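PDB 2XGR: SPD1 nuclease from Streptococcus pyogenes, which probably acts as an extracellular, metal-dependent endonuclease that hydrolyses DNA, as a member of the His-Me finger clan. Local coordinates for residues A[191-196]-A[241-246]; A[48-53]-A[223-228]; A[86-91]-A[123-128]. All coordinates share one frame; numbering follows the deposited sequence.

In the fold
From the N terminus, the loop 48-53 after strand 39-46 opens contact 2, which closes only at 223-228, in the turn between strands 221-222 and 228-233. Nested within that long loop, contact 3 joins 86-91 to 123-128, which carries the short helix 125-128, on the other side of the chain's centre, its centre about 26 Å from that of contact 2. Contact 1 opens later, at 191-196 between strands 178-186 and 196-204, and closes at 241-246. It follows contact 3 in series and crosses contact 2. Contacts 1 and 2 thus hold loops around the main antiparallel sheet, contact 1 bringing in the C-terminal hairpin, while contact 3 joins the loop after strand 76-80 to the helix that follows strand 119-121.

Contact 1: A[191-196]-A[241-246]; sequences EVVPRQ and LDYLNG
Arg195 lays its guanidinium flat on the ring of Tyr243, the two planes only 13° apart. The stack is offset: Arg195 CZ stands 3.5 Å from Tyr243 CD2, near one side of the ring, which makes the cation-pi contact off-centre. The middle of the same face is taken by the methylene before it, Arg195 CD lying 3.9 Å from the Tyr243 centroid in a CH-pi contact almost on the ring normal. A bend at chi2 (-95°) of Arg195 puts CD there. On the opposite face, Leu241 CB from Tyr243's own segment lies toward the rim.

Val193 comes in at about a right angle to Tyr243. Its CG1, anti to the backbone N (chi1 -179°), touches Tyr243 CD1 at 3.6 Å, and the other branch, CG2, packs 3.5 Å from Gly246 CA. The backbones are joined as well: Val193 N donates to Tyr243 O at 3.1 Å, and Val192 N adds a weak bond to the same oxygen.

Glu191 both lies against Tyr243, its OE1 3.3 Å from Tyr243 CB, and fixes the turn of the guanidinium by a side-on salt bridge. Arg195 NE reaches the syn lone pair of Glu191 OE1 at 2.8 Å, and Arg195 NH2 meets Glu191 OE2 at 2.8 Å. The carboxylate probably offsets part of the charge above the ring. In the second shell, Asn234 O holds the phenol by a bond to its OH. Gly246, with positive phi, closes the turn through its N-H to Asp242 O.

The turn links strands 240-242 and 247-249, and docks on the loop between strands 178-186 and 196-204. Asn234, just past strand 228-233, also bonds Pro194 O, while Val193 and Pro194 pack on strand 137-139.

Contact 2: A[48-53]-A[223-228]; sequences TVSSKL and DENGVT
Asn225 slides past Val49 in the opposite direction, its OD1 3.3 Å from Val49 CG2. The amide's other end works through water: ND2 of Asn225 donates to one water at 3.0 Å, which weakly reaches Val49 O. A second water accepts from Asn225 ND2 at 2.9 Å. It donates to Asp223 OD2 and is also bonded to Ser50 OG, so it lies at the junction of both segments.

Val227 fills the apolar part of the contact. Its CG2 meets Leu53 CD2 at 4.2 Å and lies at van der Waals distance from Ser50 OG, which itself accepts from Lys52 N in an ST turn.

Lys52 runs fully extended beyond CG and meets Asp223 tip to tip. Lys52 NZ forms a salt bridge with Asp223 OD2 at 2.8 Å, meeting the lone pair of OD2 that points away from OD1. OD1 of Asp223 is occupied within its own turn: Asn225 N, at 2.8 Å, and Val227 N, at 2.9 Å, reach it from opposite faces of the carboxylate plane. The first makes an Asx turn, within a type I beta turn from Asp223 to Gly226. Gripped at both oxygens, the carboxylate has little freedom to rotate.

The turn joins strands 221-222 and 228-233, whereas 48-53 follows strand 39-46. Leu53 and Val227 both rest on Gln200 of strand 196-204, and Lys52 O bonds Gln200 NE2 and His77 NE2.

Contact 3: A[86-91]-A[123-128]; sequences TKDVRT and VGYQFC
Tyr125 OH donates to Asp88 OD2 at 2.6 Å, the shortest polar bond joining 86-91 to 123-128. The hydroxyl comes in on the anti side of the carboxylate, 29° out of its plane, and Asp88 lies at the edge of the Tyr125 ring near CE2 and CZ. Carboxylate and ring are turned 44° against each other, the two side chains crossing at about a right angle.

Two threonine methyls flank the same tyrosine. Thr86 CG2 sits 3.6 Å from Tyr125 OH, beside the bond to Asp88, and Thr91 CG2 slides past the ring to lie 3.8 Å from Tyr125 CE2. The loop thus meets the outer part of the phenol with a methyl on either side and a carboxylate at the edge.

The backbones meet at Thr86. Its N-H bonds Gln126 O at 3.0 Å, from a position tilted out of the carbonyl plane, and its own oxygen receives a CA-H...O contact, Gln126 CA to Thr86 O, at 3.3 Å. Gln126 CB and CG lie against Thr86 O as well, each at 3.5 Å. The other branch of Thr86, OG1, stands anti to the carbonyl carbon (chi1 -60°) and donates to a water at 2.7 Å. That water in turn donates to Phe127 O at 2.9 Å, adding a second link to the helix. Lys87 is the centre of an inverse gamma turn beside this junction.

Gly124 is the N-cap of helix 125-128, its carbonyl accepting from Phe127 N and Cys128 N. Its N-H bonds Glu164 of helix 160-173, against which Phe127 also packs. Segment 123-128 lies in the connection between the antiparallel strands 119-121 and 137-139. These two strands, with the helical part that follows, 142-146 and 160-173, are consistent with the beta-beta-alpha-metal finger of the His-Me clan.

Contact 1: A[191-196]-A[241-246]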
ATOM      1  N   GLU A 191       6.677  -4.644  19.807  1.00 11.72           N
ATOM      2  CA  GLU A 191       6.564  -5.702  18.818  1.00 12.18           C
ATOM      3  C   GLU A 191       7.240  -5.240  17.523  1.00 13.25           C
ATOM      4  O   GLU A 191       7.003  -4.111  17.065  1.00 13.74           O
ATOM      5  CB  GLU A 191       5.085  -6.018  18.568  1.00 11.57           C
ATOM      6  CG  GLU A 191       4.376  -6.652  19.806  1.00  9.30           C
ATOM      7  CD  GLU A 191       2.925  -6.778  19.632  1.00 14.33           C
ATOM      8  OE1 GLU A 191       2.384  -6.567  18.496  1.00 10.92           O
ATOM      9  OE2 GLU A 191       2.243  -7.173  20.590  1.00 14.92           O
ATOM     10  N   VAL A 192       7.985  -6.166  16.903  1.00 13.92           N
ATOM     11  CA  VAL A 192       8.707  -5.784  15.698  1.00 16.38           C
ATOM     12  C   VAL A 192       7.840  -6.102  14.464  1.00 13.29           C
ATOM     13  O   VAL A 192       8.164  -5.621  13.383  1.00 17.31           O
ATOM     14  CB  VAL A 192      10.112  -6.440  15.577  1.00 16.82           C
ATOM     15  CG1 VAL A 192      10.993  -6.041  16.773  1.00 24.18           C
ATOM     16  CG2 VAL A 192       9.988  -7.927  15.472  1.00 15.80           C
ATOM     17  N   VAL A 193       6.793  -6.919  14.622  1.00 12.03           N
ATOM     18  CA  VAL A 193       5.882  -7.277  13.526  1.00 11.96           C
ATOM     19  C   VAL A 193       4.681  -6.381  13.710  1.00 11.27           C
ATOM     20  O   VAL A 193       3.996  -6.413  14.758  1.00 10.92           O
ATOM     21  CB  VAL A 193       5.407  -8.787  13.683  1.00 12.80           C
ATOM     22  CG1 VAL A 193       4.446  -9.226  12.502  1.00 13.58           C
ATOM     23  CG2 VAL A 193       6.565  -9.689  13.772  1.00 15.03           C
ATOM     24  N   PRO A 194       4.315  -5.580  12.669  1.00 11.59           N
ATOM     25  CA  PRO A 194       3.053  -4.826  12.856  1.00  9.34           C
ATOM     26  C   PRO A 194       1.835  -5.712  12.921  1.00 10.95           C
ATOM     27  O   PRO A 194       1.739  -6.658  12.193  1.00 11.38           O
ATOM     28  CB  PRO A 194       2.961  -3.907  11.583  1.00  9.26           C
ATOM     29  CG  PRO A 194       3.798  -4.662  10.525  1.00 11.63           C
ATOM     30  CD  PRO A 194       4.837  -5.538  11.292  1.00 11.67           C
ATOM     31  N   ARG A 195       0.853  -5.396  13.768  1.00 10.07           N
ATOM     32  CA  ARG A 195      -0.388  -6.149  13.827  1.00  9.24           C
ATOM     33  C   ARG A 195      -1.260  -5.891  12.616  1.00  9.43           C
ATOM     34  O   ARG A 195      -2.095  -6.720  12.257  1.00 10.96           O
ATOM     35  CB  ARG A 195      -1.165  -5.681  15.058  1.00 11.26           C
ATOM     36  CG  ARG A 195      -0.416  -6.059  16.348  1.00 16.17           C
ATOM     37  CD  ARG A 195      -0.906  -7.321  16.873  1.00 19.21           C
ATOM     38  NE  ARG A 195      -0.159  -7.693  18.111  1.00 23.43           N
ATOM     39  CZ  ARG A 195      -0.542  -8.676  18.920  1.00 23.05           C
ATOM     40  NH1 ARG A 195      -1.661  -9.325  18.607  1.00 18.90           N
ATOM     41  NH2 ARG A 195       0.209  -9.037  19.996  1.00 15.30           N
ATOM     42  N   GLN A 196      -1.119  -4.676  12.077  1.00  9.79           N
ATOM     43  CA  GLN A 196      -1.975  -4.212  10.998  1.00  9.11           C
ATOM     44  C   GLN A 196      -1.150  -3.374  10.032  1.00  8.60           C
ATOM     45  O   GLN A 196      -0.106  -2.817  10.380  1.00  7.67           O
ATOM     46  CB  GLN A 196      -3.140  -3.316  11.491  1.00  9.82           C
ATOM     47  CG  GLN A 196      -4.075  -4.046  12.430  1.00 11.56           C
ATOM     48  CD  GLN A 196      -5.043  -3.112  13.072  1.00 18.58           C
ATOM     49  OE1 GLN A 196      -4.710  -1.955  13.380  1.00 18.53           O
ATOM     50  NE2 GLN A 196      -6.266  -3.580  13.252  1.00 23.57           N
ATOM     51  N   LEU A 241       1.325 -16.020  15.083  1.00 27.50           N
ATOM     52  CA  LEU A 241       2.528 -15.218  15.002  1.00 25.97           C
ATOM     53  C   LEU A 241       2.970 -14.811  16.388  1.00 23.80           C
ATOM     54  O   LEU A 241       2.160 -14.484  17.193  1.00 24.99           O
ATOM     55  CB  LEU A 241       2.312 -13.938  14.166  1.00 24.78           C
ATOM     56  CG  LEU A 241       1.873 -14.152  12.712  1.00 26.01           C
ATOM     57  CD1 LEU A 241       1.540 -12.833  12.039  1.00 25.16           C
ATOM     58  CD2 LEU A 241       2.994 -14.862  11.951  1.00 25.25           C
ATOM     59  N   ASP A 242       4.264 -14.799  16.576  1.00 23.06           N
ATOM     60  CA  ASP A 242       4.957 -14.063  17.632  1.00 25.32           C
ATOM     61  C   ASP A 242       5.335 -12.672  17.088  1.00 19.49           C
ATOM     62  O   ASP A 242       6.418 -12.471  16.463  1.00 19.58           O
ATOM     63  CB  ASP A 242       6.188 -14.829  18.112  1.00 25.81           C
ATOM     64  CG  ASP A 242       7.048 -14.024  19.145  1.00 33.81           C
ATOM     65  OD1 ASP A 242       6.586 -12.927  19.551  1.00 33.29           O
ATOM     66  OD2 ASP A 242       8.161 -14.501  19.530  1.00 35.60           O
ATOM     67  N   TYR A 243       4.479 -11.717  17.464  1.00 21.35           N
ATOM     68  CA  TYR A 243       4.619 -10.278  17.025  1.00 19.22           C
ATOM     69  C   TYR A 243       5.807  -9.611  17.651  1.00 21.39           C
ATOM     70  O   TYR A 243       6.432  -8.657  17.107  1.00 16.73           O
ATOM     71  CB  TYR A 243       3.337  -9.441  17.181  1.00 19.12           C
ATOM     72  CG  TYR A 243       2.177  -9.908  16.371  1.00 18.48           C
ATOM     73  CD1 TYR A 243       1.945  -9.386  15.068  1.00 12.36           C
ATOM     74  CD2 TYR A 243       1.279 -10.854  16.859  1.00 18.43           C
ATOM     75  CE1 TYR A 243       0.944  -9.860  14.295  1.00 15.58           C
ATOM     76  CE2 TYR A 243       0.181 -11.296  16.069  1.00 18.16           C
ATOM     77  CZ  TYR A 243       0.067 -10.809  14.756  1.00 13.51           C
ATOM     78  OH  TYR A 243      -1.004 -11.193  13.988  1.00 18.51           O
ATOM     79  N   LEU A 244       6.221 -10.163  18.803  1.00 21.60           N
ATOM     80  CA  LEU A 244       7.344  -9.613  19.446  1.00 21.60           C
ATOM     81  C   LEU A 244       8.677 -10.005  18.843  1.00 24.44           C
ATOM     82  O   LEU A 244       9.597  -9.182  18.755  1.00 26.26           O
ATOM     83  CB  LEU A 244       7.249  -9.906  20.953  1.00 22.91           C
ATOM     84  CG  LEU A 244       8.167  -9.243  21.941  1.00 24.03           C
ATOM     85  CD1 LEU A 244       8.118  -7.759  21.813  1.00 16.94           C
ATOM     86  CD2 LEU A 244       7.679  -9.639  23.333  1.00 21.91           C
ATOM     87  N   ASN A 245       8.819 -11.266  18.417  1.00 27.45           N
ATOM     88  CA  ASN A 245      10.108 -11.766  18.002  1.00 29.15           C
ATOM     89  C   ASN A 245      10.163 -12.024  16.503  1.00 29.27           C
ATOM     90  O   ASN A 245      11.244 -12.185  15.931  1.00 30.24           O
ATOM     91  CB  ASN A 245      10.460 -13.033  18.809  1.00 32.84           C
ATOM     92  CG  ASN A 245      10.590 -12.735  20.339  1.00 37.30           C
ATOM     93  OD1 ASN A 245      11.510 -12.005  20.740  1.00 43.88           O
ATOM     94  ND2 ASN A 245       9.646 -13.239  21.166  1.00 37.28           N
ATOM     95  N   GLY A 246       8.991 -12.042  15.866  1.00 28.31           N
ATOM     96  CA  GLY A 246       8.959 -12.122  14.408  1.00 27.78           C
ATOM     97  C   GLY A 246       9.112 -13.566  13.936  1.00 27.63           C
ATOM     98  O   GLY A 246       9.885 -13.837  13.032  1.00 28.41           O
TER
HETATM   99  O   HOH W   1      -3.304  -8.755  13.602  1.00 27.86           O

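Contact 2: A[48-53]-A[223-228]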
ATOM      1  N   THR A  48      -4.912  20.254  -1.407  1.00 15.73           N
ATOM      2  CA  THR A  48      -4.444  20.933  -0.207  1.00 16.73           C
ATOM      3  C   THR A  48      -5.471  20.926   0.917  1.00 17.71           C
ATOM      4  O   THR A  48      -5.152  21.303   2.069  1.00 18.65           O
ATOM      5  CB  THR A  48      -4.077  22.430  -0.521  1.00 17.29           C
ATOM      6  OG1 THR A  48      -5.122  22.966  -1.325  1.00 19.32           O
ATOM      7  CG2 THR A  48      -2.761  22.492  -1.361  1.00 21.84           C
ATOM      8  N   VAL A  49      -6.686  20.458   0.653  1.00 16.35           N
ATOM      9  CA  VAL A  49      -7.624  20.332   1.756  1.00 16.65           C
ATOM     10  C   VAL A  49      -7.262  19.224   2.721  1.00 18.23           C
ATOM     11  O   VAL A  49      -7.655  19.264   3.875  1.00 15.04           O
ATOM     12  CB  VAL A  49      -9.112  20.115   1.361  1.00 19.58           C
ATOM     13  CG1 VAL A  49      -9.537  21.130   0.321  1.00 23.97           C
ATOM     14  CG2 VAL A  49      -9.338  18.650   0.872  1.00 17.84           C
ATOM     15  N   SER A  50      -6.486  18.251   2.243  1.00 14.90           N
ATOM     16  CA  SER A  50      -6.138  17.106   3.109  1.00 15.20           C
ATOM     17  C   SER A  50      -4.747  17.315   3.674  1.00 16.08           C
ATOM     18  O   SER A  50      -3.886  17.890   3.039  1.00 19.59           O
ATOM     19  CB  SER A  50      -6.104  15.829   2.262  1.00 12.02           C
ATOM     20  OG  SER A  50      -5.724  14.744   3.128  1.00 12.13           O
ATOM     21  N   SER A  51      -4.549  16.938   4.900  1.00 15.50           N
ATOM     22  CA  SER A  51      -3.191  16.932   5.450  1.00 15.65           C
ATOM     23  C   SER A  51      -2.551  15.555   5.392  1.00 13.70           C
ATOM     24  O   SER A  51      -1.472  15.349   5.932  1.00 15.62           O
ATOM     25  CB  SER A  51      -3.230  17.449   6.914  1.00 18.01           C
ATOM     26  OG  SER A  51      -3.951  16.546   7.763  1.00 22.86           O
ATOM     27  N   LYS A  52      -3.214  14.615   4.722  1.00 12.51           N
ATOM     28  CA  LYS A  52      -2.720  13.245   4.658  1.00 11.05           C
ATOM     29  C   LYS A  52      -1.802  12.904   3.508  1.00 10.79           C
ATOM     30  O   LYS A  52      -1.216  11.802   3.547  1.00 10.07           O
ATOM     31  CB  LYS A  52      -3.891  12.274   4.591  1.00 10.64           C
ATOM     32  CG  LYS A  52      -4.776  12.326   5.861  1.00 12.51           C
ATOM     33  CD  LYS A  52      -5.859  11.256   5.714  1.00 12.30           C
ATOM     34  CE  LYS A  52      -6.865  11.287   6.910  1.00 12.11           C
ATOM     35  NZ  LYS A  52      -7.929  10.231   6.777  1.00 12.18           N
ATOM     36  N   LEU A  53      -1.649  13.820   2.550  1.00  9.99           N
ATOM     37  CA  LEU A  53      -1.080  13.473   1.231  1.00  6.74           C
ATOM     38  C   LEU A  53       0.304  14.111   1.089  1.00 10.97           C
ATOM     39  O   LEU A  53       0.702  15.001   1.923  1.00 12.03           O
ATOM     40  CB  LEU A  53      -1.994  14.006   0.128  1.00  8.45           C
ATOM     41  CG  LEU A  53      -3.514  13.730   0.357  1.00  8.78           C
ATOM     42  CD1 LEU A  53      -4.296  14.231  -0.839  1.00  9.53           C
ATOM     43  CD2 LEU A  53      -3.645  12.184   0.462  1.00  9.75           C
ATOM     44  N   ASP A 223     -12.670   9.258   4.007  1.00  8.16           N
ATOM     45  CA  ASP A 223     -12.728  10.332   5.013  1.00  9.19           C
ATOM     46  C   ASP A 223     -13.463  11.538   4.407  1.00  9.96           C
ATOM     47  O   ASP A 223     -14.036  11.448   3.303  1.00  9.52           O
ATOM     48  CB  ASP A 223     -11.304  10.707   5.504  1.00  9.78           C
ATOM     49  CG  ASP A 223     -10.465  11.458   4.431  1.00 11.69           C
ATOM     50  OD1 ASP A 223     -10.905  11.840   3.309  1.00 10.49           O
ATOM     51  OD2 ASP A 223      -9.271  11.599   4.741  1.00 12.81           O
ATOM     52  N   GLU A 224     -13.495  12.650   5.120  0.62 12.70           N
ATOM     53  CA  GLU A 224     -14.351  13.709   4.628  0.62 14.46           C
ATOM     54  C   GLU A 224     -13.781  14.499   3.449  0.62 15.22           C
ATOM     55  O   GLU A 224     -14.440  15.408   2.960  0.62 13.46           O
ATOM     56  CB  GLU A 224     -14.848  14.601   5.782  0.62 17.07           C
ATOM     57  CG  GLU A 224     -13.862  15.013   6.863  0.62 19.06           C
ATOM     58  CD  GLU A 224     -12.675  14.061   7.205  0.62 20.80           C
ATOM     59  OE1 GLU A 224     -11.573  14.625   7.106  0.62 27.95           O
ATOM     60  OE2 GLU A 224     -12.793  12.847   7.608  0.50 18.71           O
ATOM     61  N   ASN A 225     -12.583  14.110   2.958  1.00 13.05           N
ATOM     62  CA  ASN A 225     -12.024  14.682   1.710  1.00 13.42           C
ATOM     63  C   ASN A 225     -11.954  13.677   0.587  1.00 15.51           C
ATOM     64  O   ASN A 225     -11.373  13.943  -0.461  1.00 14.90           O
ATOM     65  CB  ASN A 225     -10.637  15.252   1.976  1.00 12.89           C
ATOM     66  CG  ASN A 225     -10.655  16.319   3.014  1.00 13.58           C
ATOM     67  OD1 ASN A 225     -11.485  17.259   2.955  1.00 15.99           O
ATOM     68  ND2 ASN A 225      -9.742  16.227   3.950  1.00 11.00           N
ATOM     69  N   GLY A 226     -12.550  12.499   0.794  1.00 10.97           N
ATOM     70  CA  GLY A 226     -12.504  11.537  -0.248  1.00  8.82           C
ATOM     71  C   GLY A 226     -11.260  10.629  -0.311  1.00  8.96           C
ATOM     72  O   GLY A 226     -11.128   9.885  -1.268  1.00 11.04           O
ATOM     73  N   VAL A 227     -10.411  10.708   0.709  1.00  6.72           N
ATOM     74  CA  VAL A 227      -9.187   9.863   0.781  1.00  8.45           C
ATOM     75  C   VAL A 227      -9.623   8.533   1.410  1.00  8.43           C
ATOM     76  O   VAL A 227     -10.344   8.518   2.409  1.00  8.86           O
ATOM     77  CB  VAL A 227      -8.169  10.556   1.680  1.00  8.26           C
ATOM     78  CG1 VAL A 227      -6.867   9.635   1.865  1.00  6.72           C
ATOM     79  CG2 VAL A 227      -7.832  11.912   1.030  1.00 11.23           C
ATOM     80  N   THR A 228      -9.199   7.407   0.812  1.00  6.31           N
ATOM     81  CA  THR A 228      -9.643   6.066   1.248  1.00  7.13           C
ATOM     82  C   THR A 228      -8.574   5.378   2.053  1.00  7.60           C
ATOM     83  O   THR A 228      -7.404   5.530   1.733  1.00  7.37           O
ATOM     84  CB  THR A 228      -9.944   5.198   0.034  1.00  6.65           C
ATOM     85  OG1 THR A 228     -11.005   5.793  -0.712  1.00  9.81           O
ATOM     86  CG2 THR A 228     -10.468   3.790   0.419  1.00  8.50           C
TER
HETATM   87  O   HOH W   2      -9.426  17.819   6.495  1.00 41.62           O
HETATM   88  O   HOH W   3      -8.034  13.979   4.347  1.00 14.03           O

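Contact 3: A[86-91]-A[123-128]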
ATOM      1  N   THR A  86       8.117   0.872 -11.952  1.00  6.93           N
ATOM      2  CA  THR A  86       9.193  -0.033 -12.266  1.00  8.33           C
ATOM      3  C   THR A  86       8.651  -1.426 -12.650  1.00  7.88           C
ATOM      4  O   THR A  86       8.296  -2.217 -11.807  1.00  8.48           O
ATOM      5  CB  THR A  86      10.128  -0.094 -11.036  1.00  9.34           C
ATOM      6  OG1 THR A  86      10.637   1.252 -10.770  1.00 10.46           O
ATOM      7  CG2 THR A  86      11.278  -1.017 -11.321  1.00  8.27           C
ATOM      8  N   LYS A  87       8.331  -1.634 -13.928  1.00  8.69           N
ATOM      9  CA  LYS A  87       7.595  -2.830 -14.321  1.00 11.64           C
ATOM     10  C   LYS A  87       8.663  -3.810 -14.766  1.00 13.63           C
ATOM     11  O   LYS A  87       9.293  -3.606 -15.837  1.00 18.52           O
ATOM     12  CB  LYS A  87       6.638  -2.545 -15.488  1.00 12.68           C
ATOM     13  CG  LYS A  87       5.841  -1.266 -15.303  1.00 15.69           C
ATOM     14  CD  LYS A  87       5.039  -0.832 -16.556  1.00 22.19           C
ATOM     15  CE  LYS A  87       3.913   0.150 -16.207  1.00 25.57           C
ATOM     16  NZ  LYS A  87       3.395   0.666 -17.517  1.00 27.24           N
ATOM     17  N   ASP A  88       9.141  -4.576 -13.791  1.00  9.91           N
ATOM     18  CA  ASP A  88      10.224  -5.554 -14.069  1.00  7.30           C
ATOM     19  C   ASP A  88       9.531  -6.913 -14.239  1.00  8.85           C
ATOM     20  O   ASP A  88       8.764  -7.369 -13.379  1.00  9.39           O
ATOM     21  CB  ASP A  88      11.186  -5.594 -12.857  1.00  8.21           C
ATOM     22  CG  ASP A  88      12.195  -4.447 -12.879  1.00 10.32           C
ATOM     23  OD1 ASP A  88      12.285  -3.777 -13.894  1.00 11.16           O
ATOM     24  OD2 ASP A  88      12.927  -4.214 -11.895  1.00  8.82           O
ATOM     25  N   VAL A  89       9.885  -7.608 -15.307  1.00  8.62           N
ATOM     26  CA  VAL A  89       9.304  -8.960 -15.568  1.00  6.48           C
ATOM     27  C   VAL A  89       9.757  -9.960 -14.529  1.00  7.73           C
ATOM     28  O   VAL A  89       8.963 -10.858 -14.142  1.00  8.32           O
ATOM     29  CB  VAL A  89       9.726  -9.424 -16.991  1.00  5.97           C
ATOM     30  CG1 VAL A  89       9.295 -10.879 -17.259  1.00  3.91           C
ATOM     31  CG2 VAL A  89       8.989  -8.516 -18.048  1.00  5.98           C
ATOM     32  N   ARG A  90      10.994  -9.788 -14.025  1.00  6.42           N
ATOM     33  CA  ARG A  90      11.437 -10.641 -12.936  1.00  7.51           C
ATOM     34  C   ARG A  90      12.044  -9.804 -11.858  1.00  8.63           C
ATOM     35  O   ARG A  90      12.522  -8.725 -12.157  1.00 10.31           O
ATOM     36  CB  ARG A  90      12.480 -11.669 -13.453  1.00  9.02           C
ATOM     37  CG  ARG A  90      13.681 -11.048 -14.146  1.00  8.96           C
ATOM     38  CD  ARG A  90      14.740 -12.177 -14.539  1.00  8.49           C
ATOM     39  NE  ARG A  90      14.167 -13.174 -15.426  1.00  8.92           N
ATOM     40  CZ  ARG A  90      14.354 -14.470 -15.315  1.00  9.40           C
ATOM     41  NH1 ARG A  90      13.755 -15.280 -16.181  1.00  6.76           N
ATOM     42  NH2 ARG A  90      15.088 -14.942 -14.291  1.00 10.49           N
ATOM     43  N   THR A  91      12.070 -10.295 -10.615  1.00  9.95           N
ATOM     44  CA  THR A  91      12.681  -9.446  -9.564  1.00 14.46           C
ATOM     45  C   THR A  91      13.775 -10.211  -8.844  1.00 16.10           C
ATOM     46  O   THR A  91      13.999 -11.372  -9.130  1.00 16.24           O
ATOM     47  CB  THR A  91      11.618  -8.974  -8.552  1.00 15.59           C
ATOM     48  OG1 THR A  91      10.869 -10.127  -8.162  1.00 21.33           O
ATOM     49  CG2 THR A  91      10.683  -7.972  -9.232  1.00 18.76           C
ATOM     50  N   VAL A 123       5.080  -0.046   0.342  1.00  5.93           N
ATOM     51  CA  VAL A 123       4.625   0.291  -1.015  1.00  7.29           C
ATOM     52  C   VAL A 123       5.162  -0.796  -1.988  1.00  6.62           C
ATOM     53  O   VAL A 123       6.358  -1.055  -2.003  1.00  8.14           O
ATOM     54  CB  VAL A 123       5.093   1.690  -1.418  1.00  5.84           C
ATOM     55  CG1 VAL A 123       4.869   1.911  -2.958  1.00  5.98           C
ATOM     56  CG2 VAL A 123       4.273   2.770  -0.685  1.00  6.45           C
ATOM     57  N   GLY A 124       4.273  -1.517  -2.702  1.00  5.89           N
ATOM     58  CA  GLY A 124       4.764  -2.613  -3.553  1.00  6.67           C
ATOM     59  C   GLY A 124       5.810  -2.184  -4.577  1.00  8.08           C
ATOM     60  O   GLY A 124       5.848  -1.027  -5.097  1.00  7.55           O
ATOM     61  N   TYR A 125       6.579  -3.195  -4.976  1.00  6.45           N
ATOM     62  CA  TYR A 125       7.738  -2.935  -5.835  1.00  8.01           C
ATOM     63  C   TYR A 125       7.446  -2.192  -7.124  1.00  7.48           C
ATOM     64  O   TYR A 125       8.199  -1.271  -7.477  1.00  7.22           O
ATOM     65  CB  TYR A 125       8.377  -4.327  -6.199  1.00  7.97           C
ATOM     66  CG  TYR A 125       9.600  -4.150  -7.025  1.00  8.17           C
ATOM     67  CD1 TYR A 125      10.787  -3.669  -6.479  1.00  8.32           C
ATOM     68  CD2 TYR A 125       9.537  -4.339  -8.384  1.00  9.24           C
ATOM     69  CE1 TYR A 125      11.951  -3.525  -7.252  1.00  9.51           C
ATOM     70  CE2 TYR A 125      10.705  -4.217  -9.177  1.00 10.90           C
ATOM     71  CZ  TYR A 125      11.867  -3.741  -8.609  1.00  8.33           C
ATOM     72  OH  TYR A 125      13.004  -3.576  -9.390  1.00 11.47           O
ATOM     73  N   GLN A 126       6.407  -2.582  -7.872  0.50  6.45           N
ATOM     74  CA  GLN A 126       6.267  -1.984  -9.204  0.50  6.32           C
ATOM     75  C   GLN A 126       5.842  -0.530  -9.108  0.50  7.50           C
ATOM     76  O   GLN A 126       5.923   0.221 -10.078  0.50  7.04           O
ATOM     77  CB  GLN A 126       5.272  -2.765 -10.066  0.50  6.46           C
ATOM     78  CG  GLN A 126       5.742  -4.171 -10.415  0.50  6.36           C
ATOM     79  CD  GLN A 126       5.056  -4.722 -11.642  0.50  3.36           C
ATOM     80  OE1 GLN A 126       5.655  -5.523 -12.409  0.50 13.60           O
ATOM     81  NE2 GLN A 126       3.824  -4.384 -11.816  0.50  3.95           N
ATOM     82  N   PHE A 127       5.485  -0.068  -7.909  1.00  6.03           N
ATOM     83  CA  PHE A 127       5.231   1.358  -7.766  1.00  5.36           C
ATOM     84  C   PHE A 127       6.521   2.062  -7.469  1.00  7.60           C
ATOM     85  O   PHE A 127       6.804   3.097  -8.044  1.00  7.81           O
ATOM     86  CB  PHE A 127       4.224   1.674  -6.634  1.00  6.26           C
ATOM     87  CG  PHE A 127       2.818   1.191  -6.918  1.00  7.89           C
ATOM     88  CD1 PHE A 127       2.331   1.085  -8.253  1.00  8.49           C
ATOM     89  CD2 PHE A 127       1.955   0.914  -5.886  1.00  8.78           C
ATOM     90  CE1 PHE A 127       0.987   0.678  -8.535  1.00 10.45           C
ATOM     91  CE2 PHE A 127       0.623   0.472  -6.144  1.00  7.16           C
ATOM     92  CZ  PHE A 127       0.130   0.385  -7.458  1.00  9.38           C
ATOM     93  N   CYS A 128       7.276   1.522  -6.518  1.00  7.21           N
ATOM     94  CA  CYS A 128       8.454   2.286  -6.020  1.00  9.38           C
ATOM     95  C   CYS A 128       9.827   1.813  -6.519  1.00  9.23           C
ATOM     96  O   CYS A 128      10.858   2.487  -6.271  1.00 12.06           O
ATOM     97  CB  CYS A 128       8.476   2.324  -4.470  1.00  6.55           C
ATOM     98  SG  CYS A 128       8.787   0.697  -3.657  1.00  9.39           S
TER
HETATM   99  O   HOH W   4       9.104   3.228  -9.752  1.00  9.29           O